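Local coordinates for protein lysine specific cysteine protease (Porphyromonas gingivalis, PDB 3M1H) that cleaves proteins after lysine as a secreted cysteine proteinase of the pathogen, the piece here being its K3 cleaved adhesin domain; isolated adhesin domains are haemolytic in vitro, at residues 3-8 and 173-178; 34-39 and 56-61. One frame throughout, in Å; residues are numbered along the deposited sequence.

Contact 1. Residues 3-8 and 173-178; sequences AEVLNE and VVITSG. With NA (sodium ion), chain G.
Val174 holds its two methyls beneath two flat groups, the amide of Asn7 and the carboxylate of Glu4. Its CG2 lies over the amide face, 3.9 Å from Asn7 CG and about as far from Asn7 OD1 and ND2; its CG1 sits under the carboxylate, 3.6 Å from Glu4 OE2. This is one face of an antiparallel pair in a jelly-roll sheet, interrupted by a classic beta bulge. At the amide's edge, Asn7 ND2 donates to the syn side of Glu4 OE1 (3.0 Å); the acceptor lies in the amide plane, but the donor sits 27° out of the carboxylate plane, so the bond restrains the amide's turn more than the carboxylate's. The bulge is evident where Ile175 O accepts from both Val5 N, at 2.8 Å, and Leu6 N, at 3.3 Å; Val5 CG2 also packs there, 3.6 Å from Ile175 CG2. On the other face, Leu6 runs side by side with Ile175, Leu6 CD2 3.9 Å from Ile175 CD1, and Ile175 is backed by Leu81 of strand 79-87. Asn7 meets the sodium ion directly and through water: its O binds the metal at 2.4 Å, while OD1 accepts a hydrogen bond from one of the metal's five waters.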
# COMPACT_ATOMS: atom_id res chain seq x y z
N ALA A 3 17.66 9.48 12.52
CA ALA A 3 18.10 9.73 11.11
C ALA A 3 17.18 9.01 10.14
O ALA A 3 16.96 7.80 10.26
CB ALA A 3 19.52 9.25 10.92
N GLU A 4 16.65 9.73 9.17
CA GLU A 4 15.73 9.14 8.22
C GLU A 4 16.54 8.54 7.10
O GLU A 4 17.45 9.17 6.58
CB GLU A 4 14.76 10.17 7.63
CG GLU A 4 13.83 10.79 8.64
CD GLU A 4 12.78 11.68 8.00
OE1 GLU A 4 12.86 11.98 6.79
OE2 GLU A 4 11.87 12.07 8.76
N VAL A 5 16.22 7.31 6.76
CA VAL A 5 16.85 6.65 5.62
C VAL A 5 15.91 6.55 4.42
O VAL A 5 16.38 6.31 3.32
CB VAL A 5 17.36 5.23 5.99
CG1 VAL A 5 18.39 5.34 7.14
CG2 VAL A 5 16.21 4.30 6.35
N LEU A 6 14.61 6.75 4.64
CA LEU A 6 13.64 6.76 3.55
C LEU A 6 12.53 7.73 3.92
O LEU A 6 12.11 7.79 5.06
CB LEU A 6 13.06 5.35 3.31
CG LEU A 6 12.36 5.05 1.99
CD1 LEU A 6 13.36 5.12 0.84
CD2 LEU A 6 11.65 3.68 2.02
N ASN A 7 12.07 8.51 2.96
CA ASN A 7 10.97 9.45 3.17
C ASN A 7 10.36 9.68 1.81
O ASN A 7 10.88 10.44 0.98
CB ASN A 7 11.42 10.75 3.82
CG ASN A 7 10.25 11.66 4.16
OD1 ASN A 7 9.24 11.67 3.46
ND2 ASN A 7 10.38 12.42 5.24
N GLU A 8 9.27 8.97 1.55
CA GLU A 8 8.64 8.97 0.24
C GLU A 8 7.20 9.48 0.29
O GLU A 8 6.31 8.89 0.95
CB GLU A 8 8.67 7.57 -0.35
CG GLU A 8 8.17 7.53 -1.78
CD GLU A 8 8.86 8.60 -2.64
OE1 GLU A 8 10.10 8.64 -2.63
OE2 GLU A 8 8.14 9.38 -3.29
N VAL A 173 5.54 7.41 3.49
CA VAL A 173 6.33 6.32 4.06
C VAL A 173 7.66 6.87 4.56
O VAL A 173 8.43 7.39 3.78
CB VAL A 173 6.58 5.24 3.01
CG1 VAL A 173 7.48 4.12 3.58
CG2 VAL A 173 5.26 4.65 2.49
N VAL A 174 7.93 6.72 5.85
CA VAL A 174 9.16 7.22 6.47
C VAL A 174 9.81 6.08 7.27
O VAL A 174 9.12 5.38 8.01
CB VAL A 174 8.89 8.40 7.41
CG1 VAL A 174 10.20 8.94 7.96
CG2 VAL A 174 8.13 9.55 6.68
N ILE A 175 11.12 5.88 7.09
CA ILE A 175 11.90 4.88 7.83
C ILE A 175 13.09 5.61 8.46
O ILE A 175 13.83 6.34 7.77
CB ILE A 175 12.39 3.71 6.95
CG1 ILE A 175 11.18 2.98 6.34
CG2 ILE A 175 13.30 2.76 7.80
CD1 ILE A 175 11.52 1.82 5.45
N THR A 176 13.21 5.44 9.77
CA THR A 176 14.29 6.04 10.53
C THR A 176 15.15 4.92 11.08
O THR A 176 14.64 3.85 11.38
CB THR A 176 13.74 6.88 11.70
OG1 THR A 176 13.08 6.02 12.64
CG2 THR A 176 12.76 7.93 11.21
N SER A 177 16.44 5.17 11.22
CA SER A 177 17.34 4.11 11.72
C SER A 177 17.49 4.25 13.22
O SER A 177 17.26 5.33 13.78
CB SER A 177 18.69 4.17 11.02
OG SER A 177 19.21 5.48 11.07
N GLY A 178 17.87 3.15 13.87
CA GLY A 178 18.13 3.13 15.30
C GLY A 178 17.27 2.10 15.99
O GLY A 178 16.05 2.07 15.78
NA NA G . 11.19 12.39 -0.32
O HOH W 1 9.11 12.81 1.06
O HOH W 2 11.92 13.67 1.61
O HOH W 3 9.95 14.39 -0.96
O HOH W 4 9.70 11.64 -1.65
O HOH W 5 12.62 10.69 -1.33

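Contact 2. Residues 34-39 and 56-61; sequences PPPGGS and INFEGP
Pro36 and Phe58 cross at about a right angle, the proline CG standing 3.8 Å from Phe58 CD2 and meeting the ring obliquely. The neighbouring ring atom, Pro36 CD, rests 3.8 Å from Asn57 O. One residue earlier, Pro35 meets Ile56, whose CG2 methyl lies 3.6 Å from Pro35 O and 4.1 Å from Pro35 CG. No direct hydrogen bond joins the segments; a water does so instead, donating to Pro35 O (2.8 Å) and accepting from Asn57 N (3.0 Å). The peptide bond before Pro36 is cis, which sets Pro36 CD and Pro35 O on the same side of it, both toward residues 56-57. With CG1 anti to the carbonyl carbon (chi1 -59°), Ile56 CG2 is left beside that carbon and is the branch that meets Pro35. In the second shell, Trp167 of strand 167-177 touches Pro34, Pro35 and Ile56, and Ile56 also packs on Asn28, a calcium ligand. The Asn57 carboxamide is held from outside, its OD1 accepting from Arg133 N. Within 34-39, Gly38 N bonds back to Pro34 O, curling the loop. Within 56-61, Ile56 O accepts from Glu59 N and, at 2.9 Å, from Gly60 N. Asn57 and Phe58 (phi +69°) have type II turn angles, and Glu59 and Gly60 both face Ile56; the proline loop packs against a tight beta hairpin closed by a classic beta bulge.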
# COMPACT_ATOMS: atom_id res chain seq x y z
N PRO A 34 -4.44 5.18 -10.93
CA PRO A 34 -5.49 4.17 -10.90
C PRO A 34 -6.47 4.29 -12.07
O PRO A 34 -7.04 5.39 -12.30
CB PRO A 34 -6.24 4.45 -9.58
CG PRO A 34 -5.86 5.85 -9.25
CD PRO A 34 -4.45 6.00 -9.70
N PRO A 35 -6.69 3.21 -12.81
CA PRO A 35 -7.75 3.27 -13.82
C PRO A 35 -9.16 3.31 -13.22
O PRO A 35 -9.36 2.81 -12.11
CB PRO A 35 -7.57 1.97 -14.61
CG PRO A 35 -6.92 1.06 -13.68
CD PRO A 35 -6.02 1.89 -12.82
N PRO A 36 -10.13 3.85 -13.98
CA PRO A 36 -10.00 4.38 -15.35
C PRO A 36 -9.65 5.86 -15.47
O PRO A 36 -9.34 6.37 -16.56
CB PRO A 36 -11.38 4.13 -15.95
CG PRO A 36 -12.29 4.22 -14.80
CD PRO A 36 -11.54 3.75 -13.57
N GLY A 37 -9.66 6.55 -14.34
CA GLY A 37 -9.25 7.96 -14.33
C GLY A 37 -7.83 8.24 -14.76
O GLY A 37 -7.57 9.24 -15.42
N GLY A 38 -6.91 7.37 -14.35
CA GLY A 38 -5.50 7.51 -14.69
C GLY A 38 -4.77 8.62 -13.96
O GLY A 38 -3.65 8.97 -14.34
N SER A 39 -5.38 9.19 -12.93
CA SER A 39 -4.77 10.20 -12.08
C SER A 39 -4.93 9.73 -10.64
O SER A 39 -5.89 9.05 -10.29
CB SER A 39 -5.43 11.57 -12.25
OG SER A 39 -6.78 11.55 -11.79
N ILE A 56 -12.21 -2.35 -9.70
CA ILE A 56 -11.91 -1.27 -10.63
C ILE A 56 -13.19 -0.87 -11.36
O ILE A 56 -13.85 -1.74 -11.94
CB ILE A 56 -10.82 -1.68 -11.66
CG1 ILE A 56 -9.54 -2.06 -10.93
CG2 ILE A 56 -10.53 -0.55 -12.61
CD1 ILE A 56 -8.40 -2.58 -11.79
N ASN A 57 -13.54 0.40 -11.30
CA ASN A 57 -14.74 0.89 -12.01
C ASN A 57 -14.63 0.57 -13.50
O ASN A 57 -13.55 0.62 -14.08
CB ASN A 57 -14.98 2.38 -11.79
CG ASN A 57 -15.59 2.68 -10.41
OD1 ASN A 57 -16.17 1.82 -9.75
ND2 ASN A 57 -15.44 3.92 -9.99
N PHE A 58 -15.78 0.20 -14.09
CA PHE A 58 -15.92 -0.19 -15.50
C PHE A 58 -15.25 -1.53 -15.82
O PHE A 58 -15.15 -1.89 -17.00
CB PHE A 58 -15.43 0.89 -16.47
CG PHE A 58 -16.24 2.18 -16.45
CD1 PHE A 58 -17.32 2.38 -17.32
CD2 PHE A 58 -15.91 3.21 -15.59
CE1 PHE A 58 -18.04 3.57 -17.31
CE2 PHE A 58 -16.62 4.42 -15.57
CZ PHE A 58 -17.69 4.60 -16.43
N GLU A 59 -14.79 -2.27 -14.80
CA GLU A 59 -14.17 -3.59 -14.97
C GLU A 59 -14.76 -4.62 -14.04
O GLU A 59 -15.27 -5.64 -14.52
CB GLU A 59 -12.65 -3.52 -14.80
CG GLU A 59 -12.02 -2.58 -15.80
CD GLU A 59 -10.50 -2.57 -15.77
OE1 GLU A 59 -9.92 -3.60 -15.33
OE2 GLU A 59 -9.89 -1.54 -16.18
N GLY A 60 -14.69 -4.37 -12.74
CA GLY A 60 -15.28 -5.25 -11.75
C GLY A 60 -14.28 -5.66 -10.70
O GLY A 60 -13.20 -5.06 -10.63
N PRO A 61 -14.62 -6.67 -9.90
CA PRO A 61 -13.81 -7.17 -8.81
C PRO A 61 -12.47 -7.70 -9.33
O PRO A 61 -12.39 -8.23 -10.44
CB PRO A 61 -14.67 -8.27 -8.17
CG PRO A 61 -16.03 -8.05 -8.71
CD PRO A 61 -15.88 -7.42 -10.02
O HOH W 6 -11.43 2.37 -10.34

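Along the chain the order is 3-8, 34-39, 56-61, 173-178, so both segments of contact 2 fall between the two halves of contact 1. The centres of contacts 1 and 2 are about 32 Å apart, on opposite sides of the chain's centre, and their nearest atoms are about 15 Å apart, so they do not touch. Strand 167-177 relates them: its C-terminal part pairs with strand 4-8 in contact 1, while Trp167, at its start, packs beneath contact 2. Each lies near a different calcium site, contact 1 beside Asp9 and contact 2 beside Asn28. Contact 1 thus joins the chain's ends within a sheet, whereas contact 2 packs a surface loop against a small hairpin at the far side of the same adhesin domain.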